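Local coordinates for protein LP15968p (Drosophila melanogaster, PDB 3MN8) that removes C-terminal arginine or lysine residues from peptides and proteins as a zinc-dependent carboxypeptidase, and so processes peptide hormones, neuropeptides and growth factors, at residues G275-G279 / A280-E284; T242-D245 / R246-K249; S307-K310 / Y311-A314. All coordinates share one frame; numbering follows the deposited sequence.

Contact 1. Residues G275-G279 / A280-E284. With GEM ((2-guanidinoethylmercapto)succinic acid), chain G.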
# COMPACT_ATOMS: atom_id res chain seq x y z
N GLY A 275 10.95 -3.93 -15.44
CA GLY A 275 10.65 -4.64 -14.21
C GLY A 275 9.28 -4.36 -13.65
O GLY A 275 9.01 -4.67 -12.49
N ILE A 276 8.42 -3.77 -14.46
CA ILE A 276 7.05 -3.52 -14.05
C ILE A 276 6.08 -4.08 -15.09
O ILE A 276 6.47 -4.35 -16.23
CB ILE A 276 6.77 -2.02 -13.91
CG1 ILE A 276 6.83 -1.35 -15.27
CG2 ILE A 276 7.78 -1.39 -12.97
CD1 ILE A 276 6.45 0.09 -15.24
N THR A 277 4.83 -4.25 -14.68
CA THR A 277 3.79 -4.74 -15.58
C THR A 277 2.40 -4.39 -15.11
O THR A 277 2.16 -4.18 -13.92
CB THR A 277 3.83 -6.27 -15.72
OG1 THR A 277 2.89 -6.66 -16.73
CG2 THR A 277 3.46 -6.94 -14.39
N ASN A 278 1.48 -4.34 -16.05
CA ASN A 278 0.07 -4.14 -15.75
C ASN A 278 -0.47 -5.50 -15.32
O ASN A 278 -0.17 -6.51 -15.96
CB ASN A 278 -0.63 -3.64 -17.00
CG ASN A 278 -2.13 -3.60 -16.86
OD1 ASN A 278 -2.83 -4.18 -17.69
ND2 ASN A 278 -2.63 -2.91 -15.83
N GLY A 279 -1.23 -5.53 -14.23
CA GLY A 279 -1.79 -6.79 -13.75
C GLY A 279 -2.42 -7.60 -14.88
O GLY A 279 -1.96 -8.71 -15.22
N ALA A 280 -3.46 -7.03 -15.48
CA ALA A 280 -4.19 -7.67 -16.57
C ALA A 280 -3.27 -8.18 -17.66
O ALA A 280 -3.40 -9.33 -18.11
CB ALA A 280 -5.22 -6.71 -17.15
N HIS A 281 -2.34 -7.33 -18.11
CA HIS A 281 -1.42 -7.69 -19.19
C HIS A 281 -0.58 -8.90 -18.82
O HIS A 281 -0.29 -9.74 -19.68
CB HIS A 281 -0.52 -6.52 -19.58
CG HIS A 281 0.23 -6.77 -20.85
ND1 HIS A 281 1.50 -7.30 -20.87
CD2 HIS A 281 -0.12 -6.58 -22.15
CE1 HIS A 281 1.90 -7.43 -22.13
NE2 HIS A 281 0.94 -7.00 -22.92
N TRP A 282 -0.17 -9.00 -17.56
CA TRP A 282 0.44 -10.22 -17.09
C TRP A 282 -0.56 -11.36 -17.31
O TRP A 282 -0.44 -12.17 -18.25
CB TRP A 282 0.80 -10.11 -15.61
CG TRP A 282 1.56 -11.28 -15.11
CD1 TRP A 282 1.92 -12.39 -15.82
CD2 TRP A 282 2.08 -11.46 -13.79
NE1 TRP A 282 2.63 -13.25 -15.02
CE2 TRP A 282 2.75 -12.71 -13.77
CE3 TRP A 282 2.04 -10.69 -12.62
CZ2 TRP A 282 3.36 -13.20 -12.61
CZ3 TRP A 282 2.66 -11.18 -11.48
CH2 TRP A 282 3.31 -12.43 -11.49
N TYR A 283 -1.56 -11.40 -16.44
CA TYR A 283 -2.74 -12.23 -16.63
C TYR A 283 -3.85 -11.67 -15.76
O TYR A 283 -3.59 -11.16 -14.66
CB TYR A 283 -2.46 -13.69 -16.28
CG TYR A 283 -1.93 -13.89 -14.86
CD1 TYR A 283 -2.79 -14.05 -13.78
CD2 TYR A 283 -0.56 -13.92 -14.61
CE1 TYR A 283 -2.31 -14.23 -12.49
CE2 TYR A 283 -0.08 -14.10 -13.32
CZ TYR A 283 -0.95 -14.26 -12.27
OH TYR A 283 -0.45 -14.44 -11.00
N GLU A 284 -5.09 -11.76 -16.25
CA GLU A 284 -6.22 -11.18 -15.53
C GLU A 284 -6.62 -12.02 -14.33
O GLU A 284 -6.47 -13.24 -14.31
CB GLU A 284 -7.42 -10.93 -16.45
CG GLU A 284 -7.21 -9.75 -17.41
CD GLU A 284 -8.49 -9.30 -18.09
OE1 GLU A 284 -8.41 -8.48 -19.04
OE2 GLU A 284 -9.58 -9.75 -17.67
C8 GEM G . -1.08 -12.78 -8.54
S7 GEM G . -1.29 -11.12 -7.97
C6 GEM G . -0.13 -10.27 -9.00
C5 GEM G . -0.35 -10.52 -10.49
N3 GEM G . -1.59 -9.87 -10.88
C1 GEM G . -2.23 -9.98 -12.04
N4 GEM G . -3.36 -9.32 -12.24
N2 GEM G . -1.74 -10.76 -12.99
C9 GEM G . -2.17 -13.61 -7.93
O14 GEM G . -2.93 -13.07 -7.09
O15 GEM G . -2.30 -14.80 -8.28
C10 GEM G . 0.32 -13.36 -8.24
C11 GEM G . 0.66 -13.62 -6.78
O12 GEM G . 1.76 -13.18 -6.36
O13 GEM G . -0.13 -14.28 -6.06
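Asn-278 caps the short helix 279-282 by bonding to His-281. It is the N-cap residue, where the edge strand 276-278 of the M14 carboxypeptidase sheet turns into that helix. From CB outward its side chain meets the first turn atom by atom. CB packs against His-281 CB at 3.9 Å. CG is anti to the backbone N (chi1 171°), which carries the amide back over the helix start. There Asn-278 CG lies 3.9 Å from both Ala-280 N and His-281 N. OD1 accepts from His-281 N at 3.2 Å, with the donor lying above the amide carbonyl plane. The same OD1 comes within 3.5 Å of Ala-280 CB and also accepts from Ser-240 N. ND2 makes a weak bond to Tyr-225 O on the adjacent strand. Thus both ends of the amide are used, which should fix its rotation.

The backbone of Asn-278 serves the turn as well. Its O accepts from Trp-282 N at 3.0 Å in a nearly straight bond (167°), and from Thr-277 OG1. Gly-279 O accepts from the N of Tyr-283, the first residue to leave helical geometry.

This turn holds part of the specificity pocket. The ligand GEM, an arginine-like inhibitor, puts its guanidinium group here. GEM N2 donates to the backbone oxygens of Gly-279 and Tyr-283, while N4 bonds weakly to Tyr-283 O. Trp-282 lies obliquely beside the ligand chain, with CE3 and CZ3 nearest C5. The Tyr-283 ring lines another side: GEM N2 sits 3.4 Å above the plane of that ring, over its centre.

Contact 2. Residues T242-D245 / R246-K249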
# COMPACT_ATOMS: atom_id res chain seq x y z
N THR A 242 -5.48 2.19 -16.13
CA THR A 242 -6.23 2.96 -15.16
C THR A 242 -6.20 4.42 -15.58
O THR A 242 -5.27 4.87 -16.26
CB THR A 242 -5.58 2.77 -13.78
OG1 THR A 242 -6.35 1.83 -13.01
CG2 THR A 242 -5.46 4.06 -13.02
N PRO A 243 -7.24 5.18 -15.19
CA PRO A 243 -7.19 6.61 -15.51
C PRO A 243 -5.89 7.22 -14.99
O PRO A 243 -5.35 8.14 -15.58
CB PRO A 243 -8.39 7.19 -14.73
CG PRO A 243 -9.31 6.04 -14.53
CD PRO A 243 -8.44 4.81 -14.44
N ASP A 244 -5.40 6.69 -13.88
CA ASP A 244 -4.19 7.21 -13.26
C ASP A 244 -2.95 6.43 -13.66
O ASP A 244 -2.04 6.24 -12.86
CB ASP A 244 -4.35 7.23 -11.73
CG ASP A 244 -5.01 8.52 -11.24
OD1 ASP A 244 -4.31 9.57 -11.25
OD2 ASP A 244 -6.20 8.50 -10.85
N ASP A 245 -2.91 5.99 -14.91
CA ASP A 245 -1.82 5.14 -15.35
C ASP A 245 -0.44 5.76 -15.22
O ASP A 245 0.50 5.09 -14.79
CB ASP A 245 -2.02 4.67 -16.79
CG ASP A 245 -1.16 3.48 -17.10
OD1 ASP A 245 -1.29 2.47 -16.38
OD2 ASP A 245 -0.36 3.56 -18.04
N ARG A 246 -0.30 7.02 -15.61
CA ARG A 246 0.98 7.70 -15.48
C ARG A 246 1.50 7.56 -14.05
O ARG A 246 2.60 7.06 -13.83
CB ARG A 246 0.84 9.17 -15.85
CG ARG A 246 0.26 9.43 -17.21
CD ARG A 246 -0.13 10.89 -17.36
NE ARG A 246 0.89 11.67 -18.06
CZ ARG A 246 0.87 13.00 -18.16
NH1 ARG A 246 -0.11 13.70 -17.60
NH2 ARG A 246 1.84 13.63 -18.81
N VAL A 247 0.71 7.99 -13.08
CA VAL A 247 1.13 7.92 -11.69
C VAL A 247 1.45 6.49 -11.30
O VAL A 247 2.45 6.21 -10.63
CB VAL A 247 0.05 8.48 -10.74
CG1 VAL A 247 0.37 8.09 -9.31
CG2 VAL A 247 -0.03 9.99 -10.87
N PHE A 248 0.60 5.57 -11.74
CA PHE A 248 0.80 4.18 -11.39
C PHE A 248 2.14 3.69 -11.91
O PHE A 248 2.90 3.07 -11.17
CB PHE A 248 -0.37 3.30 -11.85
CG PHE A 248 -1.39 3.09 -10.77
CD1 PHE A 248 -1.03 2.49 -9.59
CD2 PHE A 248 -2.68 3.54 -10.93
CE1 PHE A 248 -1.95 2.30 -8.58
CE2 PHE A 248 -3.61 3.36 -9.93
CZ PHE A 248 -3.24 2.74 -8.75
N LYS A 249 2.42 4.00 -13.17
CA LYS A 249 3.70 3.64 -13.79
C LYS A 249 4.88 4.27 -13.04
O LYS A 249 5.95 3.66 -12.94
CB LYS A 249 3.71 4.03 -15.27
CG LYS A 249 3.42 2.86 -16.19
CD LYS A 249 3.08 3.27 -17.62
CE LYS A 249 2.66 2.03 -18.42
NZ LYS A 249 1.81 2.37 -19.59
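Asp-245 and Lys-249 form a salt bridge one turn apart at the start of helix 245-257. Lys-249 NZ donates at 2.9 Å to Asp-245 OD2, which accepts through its syn lone pair, on the side of the other carboxylate oxygen. The lysine chain runs extended beyond CG and passes the acid on its way, with CD 3.5 Å from Asp-245 OD2. Asp-245 CG is anti to its own N (chi1 -162°), and this brings the carboxylate back toward the lysine. The backbone repeats the pairing: Lys-249 N donates to Asp-245 O at 2.7 Å in an almost straight bond.

The next contact is made by Phe-248. Thr-242 CG2 meets the edge of its ring, 3.5 Å from CD2, and the two side chains cross at about a right angle. Phe-248 N donates to Asp-244 O at 2.9 Å. This is an i to i+4 bond to the carbonyl of the N-cap residue, one step before the Asp-245 to Lys-249 bond. A type I turn from Thr-242 to Asp-245 leads into the helix; its Asp-245 N to Thr-242 O bond is weak.

Asp-244 occupies the N-cap position, but its side chain makes no capping bond. Its carboxylate is engaged outside the turn instead. OD1 forms a salt bridge with Arg-376, and OD2 is hydrogen-bonded to Tyr-294 OH. Arg-376 belongs to the transthyretin-like domain, so the bridge ties that domain to the catalytic one. Phe-248 packs inward on Tyr-225 of strand 222-225 and Leu-302 of strand 300-305, with the Tyr-294 ring of helix 289-296 edge-to-face against it.

Contact 3. Residues S307-K310 / Y311-A314; sequences SCCK and YPAA
Tyr-311 begins the second half of a disulfide-braced loop, and its C lies 3.7 Å from Cys-309 SG. The sulfur reaches this place because it is anti to the backbone N of Cys-309 (chi1 -177°). It is also 3.7 Å from Pro-312 N, so it rests beside the peptide link between Tyr-311 and Pro-312. The tyrosine side chain leads away from residues 307-310 and is buried, its ring edge-to-face with that of Tyr-40.

Pro-312 carries most of the side-chain packing. Its CG touches Cys-309 O at 3.3 Å and Cys-309 CB at 4.2 Å. Ser-307 OG stands 4.1 Å from the same CG. That hydroxyl donates to Cys-309 O at 2.6 Å, from above the carbonyl plane. The oxygen that takes the hydroxyl's bond also packs against the proline ring. With an alanine in place of Ser-307, Cys-309 O would probably lose its hydroxyl donor, and Pro-312 CG its contact with OG. Pro-312 O is hydrogen-bonded to Tyr-40 OH.

Two disulfides pin the loop, Cys-308 to Cys-268 and Cys-309 to Cys-156. Lys-310, between the cysteine pair and Tyr-311, has its side chain about 4 Å from that of the zinc ligand Glu-104 at nearest atoms. The whole bend connects strand 300-305 to helix 317-333, with Ser-307 and Pro-312 packed on Val-106 of helix 106-121.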
# COMPACT_ATOMS: atom_id res chain seq x y z
N SER A 307 10.28 -12.20 -4.69
CA SER A 307 11.21 -13.28 -4.99
C SER A 307 10.64 -14.25 -6.00
O SER A 307 9.42 -14.35 -6.16
CB SER A 307 11.59 -14.02 -3.71
OG SER A 307 10.42 -14.36 -2.97
N CYS A 308 11.54 -14.96 -6.68
CA CYS A 308 11.17 -16.07 -7.53
C CYS A 308 10.72 -17.23 -6.67
O CYS A 308 9.74 -17.90 -6.97
CB CYS A 308 12.35 -16.50 -8.40
SG CYS A 308 12.68 -15.36 -9.76
N CYS A 309 11.46 -17.46 -5.59
CA CYS A 309 11.07 -18.46 -4.60
C CYS A 309 10.04 -17.91 -3.60
O CYS A 309 10.32 -16.97 -2.84
CB CYS A 309 12.29 -18.99 -3.87
SG CYS A 309 11.87 -20.28 -2.70
N LYS A 310 8.85 -18.50 -3.61
CA LYS A 310 7.77 -18.02 -2.75
C LYS A 310 8.17 -18.00 -1.28
O LYS A 310 7.97 -17.01 -0.58
CB LYS A 310 6.51 -18.88 -2.96
CG LYS A 310 5.93 -18.78 -4.35
CD LYS A 310 4.63 -19.58 -4.49
CE LYS A 310 3.74 -18.99 -5.61
NZ LYS A 310 2.38 -19.63 -5.73
N TYR A 311 8.73 -19.11 -0.81
CA TYR A 311 9.12 -19.26 0.60
C TYR A 311 10.60 -19.64 0.72
O TYR A 311 10.91 -20.82 0.89
CB TYR A 311 8.29 -20.36 1.26
CG TYR A 311 8.16 -20.25 2.78
CD1 TYR A 311 7.02 -20.71 3.43
CD2 TYR A 311 9.16 -19.67 3.55
CE1 TYR A 311 6.87 -20.61 4.80
CE2 TYR A 311 9.02 -19.56 4.93
CZ TYR A 311 7.87 -20.03 5.55
OH TYR A 311 7.72 -19.94 6.91
N PRO A 312 11.51 -18.66 0.63
CA PRO A 312 12.94 -18.98 0.70
C PRO A 312 13.37 -19.23 2.14
O PRO A 312 12.54 -19.16 3.05
CB PRO A 312 13.62 -17.72 0.14
CG PRO A 312 12.48 -16.80 -0.34
CD PRO A 312 11.26 -17.22 0.41
N ALA A 313 14.65 -19.53 2.34
CA ALA A 313 15.19 -19.79 3.68
C ALA A 313 15.66 -18.50 4.34
O ALA A 313 16.01 -17.54 3.65
CB ALA A 313 16.33 -20.81 3.62
N ALA A 314 15.68 -18.50 5.67
CA ALA A 314 16.04 -17.32 6.44
C ALA A 314 17.32 -16.61 5.96
O ALA A 314 17.34 -15.39 5.82
CB ALA A 314 16.16 -17.68 7.91

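How the contacts relate
All three contacts are local turns in the catalytic domain. Contact 3 is buried, while contacts 1 and 2 are partly buried; contact 2 includes the exposed Arg-246. Contacts 1 and 2 are neighbours: helix 245-257 and strand 276-278 follow each other in the chain, and Ile-276 CD1 packs 4.2 Å from Lys-249 CG. Both are helix starts, but one N-cap side chain bonds its own helix and the other spends its charge between domains. Contact 3 is a coil without a helix, pinned by two disulfides, with Pro-312 packed against the bend. Contacts 1 and 3 do not touch, yet both border the active site, contact 1 at the ligand's guanidinium end and contact 3 near the zinc ligand Glu-104 through Lys-310. Contact 2 lies away from the annotated sites.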